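Local coordinates for protein trichomaglin (Trichosanthes lepiniana, PDB 1SGL) that probably cleaves RNA as an S-like ribonuclease of the T2 family, at residues R165-V176 / C192-S203. Residues are numbered along the deposited sequence; the frame is centred on the assembly and turned at random.
With SO4 (sulfate ion), chain E; SO4 (sulfate ion), chain D.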
# COMPACT_ATOMS: atom_id res chain seq x y z
N ARG A 165 -12.12 -10.31 -2.38
CA ARG A 165 -12.64 -9.03 -1.92
C ARG A 165 -11.61 -8.15 -1.19
O ARG A 165 -11.00 -8.57 -0.21
CB ARG A 165 -13.84 -9.27 -1.00
CG ARG A 165 -14.40 -7.99 -0.38
CD ARG A 165 -15.68 -8.27 0.40
NE ARG A 165 -15.42 -9.09 1.57
CZ ARG A 165 -16.04 -10.23 1.86
NH1 ARG A 165 -16.99 -10.69 1.05
NH2 ARG A 165 -15.71 -10.91 2.94
N PRO A 166 -11.43 -6.90 -1.65
CA PRO A 166 -10.47 -6.00 -0.99
C PRO A 166 -11.16 -5.22 0.13
O PRO A 166 -12.37 -5.31 0.30
CB PRO A 166 -10.07 -5.06 -2.11
CG PRO A 166 -11.40 -4.84 -2.79
CD PRO A 166 -11.99 -6.26 -2.85
N LYS A 167 -10.38 -4.45 0.87
CA LYS A 167 -10.88 -3.62 1.95
C LYS A 167 -10.61 -2.16 1.54
O LYS A 167 -9.46 -1.78 1.31
CB LYS A 167 -10.14 -3.98 3.24
CG LYS A 167 -10.49 -3.13 4.44
CD LYS A 167 -10.14 -3.83 5.75
CE LYS A 167 -8.68 -4.26 5.81
NZ LYS A 167 -8.31 -4.86 7.13
N LEU A 168 -11.65 -1.35 1.43
CA LEU A 168 -11.50 0.05 1.05
C LEU A 168 -11.69 0.96 2.26
O LEU A 168 -12.53 0.69 3.12
CB LEU A 168 -12.52 0.45 -0.01
CG LEU A 168 -12.19 0.27 -1.50
CD1 LEU A 168 -11.13 1.28 -1.91
CD2 LEU A 168 -11.74 -1.15 -1.78
N ARG A 169 -10.90 2.03 2.30
CA ARG A 169 -10.98 2.99 3.39
C ARG A 169 -10.98 4.40 2.77
O ARG A 169 -10.12 4.73 1.96
CB ARG A 169 -9.79 2.81 4.32
CG ARG A 169 -9.98 3.45 5.68
CD ARG A 169 -9.50 2.51 6.78
NE ARG A 169 -9.89 2.97 8.11
CZ ARG A 169 -9.69 2.29 9.23
NH1 ARG A 169 -9.10 1.09 9.19
NH2 ARG A 169 -10.08 2.79 10.40
N CYS A 170 -11.97 5.20 3.16
CA CYS A 170 -12.14 6.57 2.66
C CYS A 170 -12.00 7.58 3.79
O CYS A 170 -12.13 7.23 4.95
CB CYS A 170 -13.54 6.74 2.05
SG CYS A 170 -13.80 5.90 0.46
N ASP A 171 -11.72 8.84 3.45
CA ASP A 171 -11.67 9.85 4.49
C ASP A 171 -13.13 10.26 4.69
O ASP A 171 -14.03 9.66 4.09
CB ASP A 171 -10.77 11.05 4.11
CG ASP A 171 -11.18 11.71 2.81
OD1 ASP A 171 -12.34 11.58 2.38
OD2 ASP A 171 -10.32 12.39 2.22
N GLU A 172 -13.38 11.27 5.51
CA GLU A 172 -14.76 11.68 5.78
C GLU A 172 -15.46 12.51 4.69
O GLU A 172 -16.67 12.74 4.76
CB GLU A 172 -14.82 12.39 7.13
CG GLU A 172 -14.49 11.43 8.28
CD GLU A 172 -14.66 12.05 9.65
OE1 GLU A 172 -15.42 13.03 9.78
OE2 GLU A 172 -14.03 11.55 10.61
N GLU A 173 -14.70 12.94 3.68
CA GLU A 173 -15.28 13.70 2.58
C GLU A 173 -15.58 12.77 1.41
O GLU A 173 -15.97 13.21 0.32
CB GLU A 173 -14.32 14.79 2.11
CG GLU A 173 -14.15 15.92 3.10
CD GLU A 173 -12.93 15.74 3.99
OE1 GLU A 173 -12.76 14.65 4.58
OE2 GLU A 173 -12.15 16.71 4.10
N GLY A 174 -15.40 11.47 1.63
CA GLY A 174 -15.66 10.50 0.58
C GLY A 174 -14.52 10.23 -0.39
O GLY A 174 -14.76 9.72 -1.49
N LEU A 175 -13.29 10.57 -0.02
CA LEU A 175 -12.15 10.31 -0.89
C LEU A 175 -11.52 8.99 -0.52
O LEU A 175 -11.35 8.69 0.66
CB LEU A 175 -11.09 11.42 -0.77
CG LEU A 175 -11.28 12.69 -1.62
CD1 LEU A 175 -12.61 13.36 -1.29
CD2 LEU A 175 -10.13 13.65 -1.36
N VAL A 176 -11.20 8.19 -1.53
CA VAL A 176 -10.56 6.89 -1.31
C VAL A 176 -9.14 7.14 -0.82
O VAL A 176 -8.37 7.86 -1.46
CB VAL A 176 -10.51 6.06 -2.61
CG1 VAL A 176 -9.65 4.82 -2.40
CG2 VAL A 176 -11.92 5.67 -3.04
N CYS A 192 -10.87 -10.08 2.25
CA CYS A 192 -10.52 -9.36 3.46
C CYS A 192 -11.81 -9.22 4.27
O CYS A 192 -12.91 -9.31 3.72
CB CYS A 192 -10.02 -7.96 3.14
SG CYS A 192 -8.36 -7.73 2.43
N VAL A 193 -11.67 -8.99 5.57
CA VAL A 193 -12.84 -8.82 6.43
C VAL A 193 -13.59 -7.56 6.00
O VAL A 193 -12.98 -6.53 5.72
CB VAL A 193 -12.44 -8.69 7.92
CG1 VAL A 193 -13.63 -8.25 8.75
CG2 VAL A 193 -11.90 -10.02 8.43
N GLN A 194 -14.92 -7.65 5.95
CA GLN A 194 -15.76 -6.52 5.56
C GLN A 194 -15.60 -5.35 6.52
O GLN A 194 -15.45 -5.54 7.72
CB GLN A 194 -17.23 -6.94 5.54
CG GLN A 194 -18.14 -5.95 4.84
CD GLN A 194 -18.11 -6.10 3.32
OE1 GLN A 194 -18.51 -5.20 2.58
NE2 GLN A 194 -17.64 -7.26 2.86
N VAL A 195 -15.63 -4.13 5.99
CA VAL A 195 -15.50 -2.93 6.81
C VAL A 195 -16.41 -1.81 6.30
O VAL A 195 -16.70 -1.73 5.11
CB VAL A 195 -14.05 -2.40 6.82
CG1 VAL A 195 -13.68 -1.87 5.44
CG2 VAL A 195 -13.90 -1.32 7.86
N GLY A 196 -16.85 -0.94 7.21
CA GLY A 196 -17.69 0.17 6.81
C GLY A 196 -16.90 1.45 6.89
O GLY A 196 -16.55 1.91 7.98
N SER A 197 -16.58 2.04 5.75
CA SER A 197 -15.81 3.28 5.74
C SER A 197 -16.25 4.23 4.65
O SER A 197 -16.53 5.40 4.89
CB SER A 197 -14.32 2.98 5.57
OG SER A 197 -13.59 4.17 5.33
N CYS A 198 -16.30 3.72 3.43
CA CYS A 198 -16.66 4.52 2.28
C CYS A 198 -18.16 4.65 2.04
O CYS A 198 -18.91 3.70 2.27
CB CYS A 198 -16.01 3.95 1.03
SG CYS A 198 -14.20 3.99 1.02
N PRO A 199 -18.61 5.83 1.59
CA PRO A 199 -20.03 6.05 1.31
C PRO A 199 -20.32 5.39 -0.04
O PRO A 199 -19.41 4.82 -0.65
CB PRO A 199 -20.12 7.57 1.25
CG PRO A 199 -18.79 7.96 0.66
CD PRO A 199 -17.83 7.07 1.42
N ARG A 200 -21.56 5.47 -0.51
CA ARG A 200 -21.95 4.84 -1.77
C ARG A 200 -21.22 5.42 -2.98
O ARG A 200 -20.95 4.70 -3.94
CB ARG A 200 -23.47 4.96 -2.00
CG ARG A 200 -23.97 4.12 -3.19
CD ARG A 200 -25.46 4.32 -3.45
NE ARG A 200 -26.18 4.50 -2.21
CZ ARG A 200 -26.19 3.62 -1.21
NH1 ARG A 200 -25.51 2.48 -1.31
NH2 ARG A 200 -26.84 3.90 -0.09
N TYR A 201 -20.93 6.71 -2.96
CA TYR A 201 -20.21 7.31 -4.07
C TYR A 201 -18.87 7.83 -3.55
O TYR A 201 -18.80 8.44 -2.49
CB TYR A 201 -21.03 8.44 -4.69
CG TYR A 201 -22.34 7.94 -5.27
CD1 TYR A 201 -23.48 7.85 -4.47
CD2 TYR A 201 -22.42 7.50 -6.58
CE1 TYR A 201 -24.66 7.34 -4.98
CE2 TYR A 201 -23.60 6.98 -7.10
CZ TYR A 201 -24.71 6.90 -6.28
OH TYR A 201 -25.88 6.38 -6.78
N VAL A 202 -17.81 7.56 -4.30
CA VAL A 202 -16.48 7.97 -3.88
C VAL A 202 -15.73 8.69 -4.98
O VAL A 202 -16.12 8.67 -6.14
CB VAL A 202 -15.64 6.76 -3.40
CG1 VAL A 202 -16.33 6.09 -2.22
CG2 VAL A 202 -15.45 5.77 -4.54
N SER A 203 -14.64 9.34 -4.60
CA SER A 203 -13.85 10.05 -5.58
C SER A 203 -12.40 9.59 -5.55
O SER A 203 -11.87 9.23 -4.50
CB SER A 203 -13.94 11.56 -5.33
OG SER A 203 -13.44 11.91 -4.06
S SO4 E . -10.25 14.51 6.58
O1 SO4 E . -9.35 14.68 7.74
O2 SO4 E . -11.35 15.49 6.66
O3 SO4 E . -10.81 13.14 6.59
O4 SO4 E . -9.48 14.73 5.33
S SO4 D . -6.38 -1.67 7.14
O1 SO4 D . -6.06 -0.52 8.00
O2 SO4 D . -5.28 -1.89 6.16
O3 SO4 D . -7.64 -1.39 6.42
O4 SO4 D . -6.53 -2.88 7.97
O HOH W 1 -15.40 1.21 2.67
O HOH W 2 -15.98 7.95 4.86
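The Arg165 guanidinium meets the amide of Gln194 over one face and the carbonyl of Cys192 at its edge. Gln194 NE2 sits 3.1 Å above the guanidinium plane, offset toward its rim; NE2 and Arg165 NE are both donors, so the pair packs without a hydrogen bond, the two planes 63° apart. At the edge, Arg165 NE and NH2 share Cys192 O through two weak bonds, each 3.3 Å; the chain bends at chi3 (67°), which turns this edge toward the carbonyl. Cys192 N returns a firmer bond to Arg165 O. An alanine in place of this arginine would take away both edge donors and is likely to leave Cys192 O without these partners and the Gln194 amide freer to turn. Farther along, the Lys167 side chain crosses that of Val195 at about a right angle, CG against CG1, and Lys167 NZ hydrogen-bonds a sulfate ion also held by Arg46 and Ser180. In this T2-family fold, strand 167-170 is an edge strand of the central antiparallel sheet, paired with 176-184, and the Cys170–Cys198 disulfide fastens the C-terminal segment to it. Beside that link Ser197 OG accepts from Cys170 N at 2.9 Å, nearly straight at 168°. One water bridges Leu168 O and Cys198 N. Beyond the Asp171–Gly174 type I turn, Leu175 and Ser203 form a single beta bridge: Ser203 N bonds to Gly174 O, and Val176 N to Ser203 O, while Val202 CG1 packs 3.7 Å from Cys170 SG.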